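Local coordinates for protein amidohydrolase (Thermotoga maritima, PDB 3OOQ) that probably hydrolyses cyclic amides, in the manner of metal-dependent amidohydrolases, and may act as an allantoinase that opens the ring of allantoin, at residues 271-275 and 286-291. Coordinates in Å, arbitrary orientation, origin at the centre of the assembly. Residue numbers count along the deposited sequence, not the author numbering.
Sequences VGPLL and LTMETI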
ATOM      1  N   VAL F 271       2.537  35.134 -22.821  1.00 21.07           N
ATOM      2  CA  VAL F 271       1.898  34.077 -23.617  1.00 21.30           C
ATOM      3  C   VAL F 271       2.915  32.988 -23.968  1.00 22.24           C
ATOM      4  O   VAL F 271       4.129  33.209 -23.896  1.00 22.33           O
ATOM      5  CB  VAL F 271       1.186  34.608 -24.901  1.00 21.48           C
ATOM      6  CG1 VAL F 271       0.193  35.704 -24.566  1.00 20.49           C
ATOM      7  CG2 VAL F 271       2.196  35.145 -25.915  1.00 21.04           C
ATOM      8  N   GLY F 272       2.405  31.808 -24.319  1.00 22.25           N
ATOM      9  CA  GLY F 272       3.252  30.657 -24.586  1.00 22.03           C
ATOM     10  C   GLY F 272       3.269  29.716 -23.390  1.00 21.51           C
ATOM     11  O   GLY F 272       2.810  30.082 -22.306  1.00 21.37           O
ATOM     12  N   PRO F 273       3.753  28.480 -23.594  1.00 21.33           N
ATOM     13  CA  PRO F 273       4.242  27.995 -24.895  1.00 21.71           C
ATOM     14  C   PRO F 273       3.089  27.849 -25.911  1.00 21.80           C
ATOM     15  O   PRO F 273       1.983  27.483 -25.528  1.00 22.15           O
ATOM     16  CB  PRO F 273       4.827  26.624 -24.548  1.00 21.70           C
ATOM     17  CG  PRO F 273       3.908  26.122 -23.391  1.00 22.59           C
ATOM     18  CD  PRO F 273       3.569  27.385 -22.613  1.00 21.34           C
ATOM     19  N   LEU F 274       3.363  28.123 -27.182  1.00 21.78           N
ATOM     20  CA  LEU F 274       2.352  28.071 -28.251  1.00 23.18           C
ATOM     21  C   LEU F 274       2.653  27.058 -29.369  1.00 24.27           C
ATOM     22  O   LEU F 274       1.742  26.436 -29.923  1.00 24.68           O
ATOM     23  CB  LEU F 274       2.154  29.466 -28.863  1.00 23.44           C
ATOM     24  CG  LEU F 274       1.440  30.526 -28.035  1.00 29.17           C
ATOM     25  CD1 LEU F 274       1.639  31.900 -28.686  1.00 23.59           C
ATOM     26  CD2 LEU F 274      -0.060  30.200 -27.849  1.00 22.85           C
ATOM     27  N   LEU F 275       3.931  26.916 -29.705  1.00 25.10           N
ATOM     28  CA  LEU F 275       4.386  25.890 -30.630  1.00 25.87           C
ATOM     29  C   LEU F 275       4.496  24.541 -29.903  1.00 26.05           C
ATOM     30  O   LEU F 275       5.591  24.021 -29.715  1.00 26.81           O
ATOM     31  CB  LEU F 275       5.751  26.282 -31.210  1.00 25.85           C
ATOM     32  CG  LEU F 275       6.300  25.471 -32.393  1.00 30.61           C
ATOM     33  CD1 LEU F 275       5.778  25.990 -33.709  1.00 26.22           C
ATOM     34  CD2 LEU F 275       7.812  25.484 -32.397  1.00 26.22           C
ATOM     35  N   LEU F 286      -6.045  26.682 -27.094  1.00 24.24           N
ATOM     36  CA  LEU F 286      -4.764  27.337 -27.382  1.00 24.86           C
ATOM     37  C   LEU F 286      -4.670  27.627 -28.877  1.00 24.05           C
ATOM     38  O   LEU F 286      -5.004  26.785 -29.697  1.00 22.94           O
ATOM     39  CB  LEU F 286      -3.581  26.459 -26.916  1.00 26.11           C
ATOM     40  CG  LEU F 286      -2.110  26.800 -27.187  1.00 18.94           C
ATOM     41  CD1 LEU F 286      -1.228  26.010 -26.232  1.00 27.71           C
ATOM     42  CD2 LEU F 286      -1.710  26.394 -28.564  1.00 27.74           C
ATOM     43  N   THR F 287      -4.237  28.837 -29.219  1.00 24.93           N
ATOM     44  CA  THR F 287      -4.038  29.228 -30.613  1.00 25.90           C
ATOM     45  C   THR F 287      -2.907  30.240 -30.721  1.00 26.85           C
ATOM     46  O   THR F 287      -2.751  31.134 -29.867  1.00 25.36           O
ATOM     47  CB  THR F 287      -5.328  29.782 -31.284  1.00 26.37           C
ATOM     48  OG1 THR F 287      -4.993  30.328 -32.574  1.00 23.46           O
ATOM     49  CG2 THR F 287      -5.987  30.876 -30.417  1.00 22.62           C
HETATM   50  N   MSE F 288      -2.108  30.085 -31.768  1.00 28.94           N
HETATM   51  CA  MSE F 288      -1.042  31.025 -32.044  1.00 32.02           C
HETATM   52  C   MSE F 288      -1.576  32.402 -32.458  1.00 29.74           C
HETATM   53  O   MSE F 288      -0.853  33.403 -32.404  1.00 28.78           O
HETATM   54  CB  MSE F 288      -0.130  30.470 -33.116  1.00 37.50           C
HETATM   55  CG  MSE F 288       1.257  30.981 -32.968  1.00 46.60           C
HETATM   56 SE   MSE F 288       2.440  29.549 -33.367  1.00 47.14          SE
HETATM   57  CE  MSE F 288       3.917  30.101 -32.252  1.00 46.66           C
ATOM     58  N   GLU F 289      -2.849  32.434 -32.851  1.00 28.77           N
ATOM     59  CA  GLU F 289      -3.558  33.677 -33.152  1.00 28.82           C
ATOM     60  C   GLU F 289      -3.692  34.621 -31.968  1.00 27.91           C
ATOM     61  O   GLU F 289      -4.001  35.805 -32.144  1.00 28.35           O
ATOM     62  CB  GLU F 289      -4.949  33.356 -33.673  1.00 29.78           C
ATOM     63  CG  GLU F 289      -4.953  32.683 -35.029  1.00 44.93           C
ATOM     64  CD  GLU F 289      -6.327  32.690 -35.651  1.00 31.49           C
ATOM     65  OE1 GLU F 289      -7.324  32.623 -34.905  1.00 45.50           O
ATOM     66  OE2 GLU F 289      -6.409  32.772 -36.887  1.00 45.84           O
ATOM     67  N   THR F 290      -3.469  34.097 -30.768  1.00 26.92           N
ATOM     68  CA  THR F 290      -3.561  34.885 -29.549  1.00 26.16           C
ATOM     69  C   THR F 290      -2.577  36.076 -29.545  1.00 24.45           C
ATOM     70  O   THR F 290      -2.889  37.150 -29.028  1.00 23.50           O
ATOM     71  CB  THR F 290      -3.404  33.984 -28.278  1.00 26.12           C
ATOM     72  OG1 THR F 290      -4.024  34.622 -27.162  1.00 45.48           O
ATOM     73  CG2 THR F 290      -1.944  33.725 -27.937  1.00 44.38           C
ATOM     74  N   ILE F 291      -1.401  35.889 -30.141  1.00 22.98           N
ATOM     75  CA  ILE F 291      -0.431  36.970 -30.221  1.00 23.10           C
ATOM     76  C   ILE F 291      -1.091  38.194 -30.894  1.00 23.71           C
ATOM     77  O   ILE F 291      -1.221  39.257 -30.281  1.00 23.06           O
ATOM     78  CB  ILE F 291       0.866  36.527 -30.932  1.00 23.59           C
ATOM     79  CG1 ILE F 291       1.657  35.541 -30.037  1.00 22.88           C
ATOM     80  CG2 ILE F 291       1.724  37.752 -31.324  1.00 23.26           C
ATOM     81  CD1 ILE F 291       2.774  34.803 -30.751  1.00 23.01           C
TER
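Start with the apolar contacts, because no hydrogen bond joins 271-275 to 286-291. Leu-274 fills the middle of the contact: its CA-to-CB bond points at the other segment, and its side chain enters a cup formed by Leu-286, Met-288 (a selenomethionine), Thr-290 and Ile-291. Leu-274 CD2 lies 4.0 Å from Leu-286 CG and 4.0 Å from Thr-290 CG2, while Leu-274 CD1 reaches Ile-291 CD1 at 3.7 Å. Met-288 starts out sideways but bends its end inward, so that CE rests 3.9 Å from Leu-274 CB and 4.4 Å from Leu-275 CB. Further back, Val-271 CG2 meets Ile-291 CG1 at 4.2 Å.

In the TIM-barrel fold of the amidohydrolase family this is a connection between a strand and the helix after it: 271-275 leaves strand 269-271, which pairs in parallel with 301-303, and 286-291 leads into helix 290-297. Leu-303, on that neighbouring strand, also touches Val-271 and Leu-274.

Backbone atoms join the packing too, by van der Waals contact: Leu-274 CD2 sits 3.5 Å from Thr-287 O, and Pro-273 O is 3.6 Å from Leu-286 CD1. The peptide bond before Pro-273 is cis, and the chain turns sharply at Pro-273 itself.

Hydrogen bonds lie within the segments or lead outside. Thr-287 OG1 accepts from Glu-289 N at 3.0 Å, a capping bond, and a type I turn from Thr-287 to Thr-290 brings the chain into the helix. Gln-318 OE1 receives the backbone NH groups of both Leu-274 and Leu-275, and Gly-272 O is hydrogen-bonded to His-251 ND1.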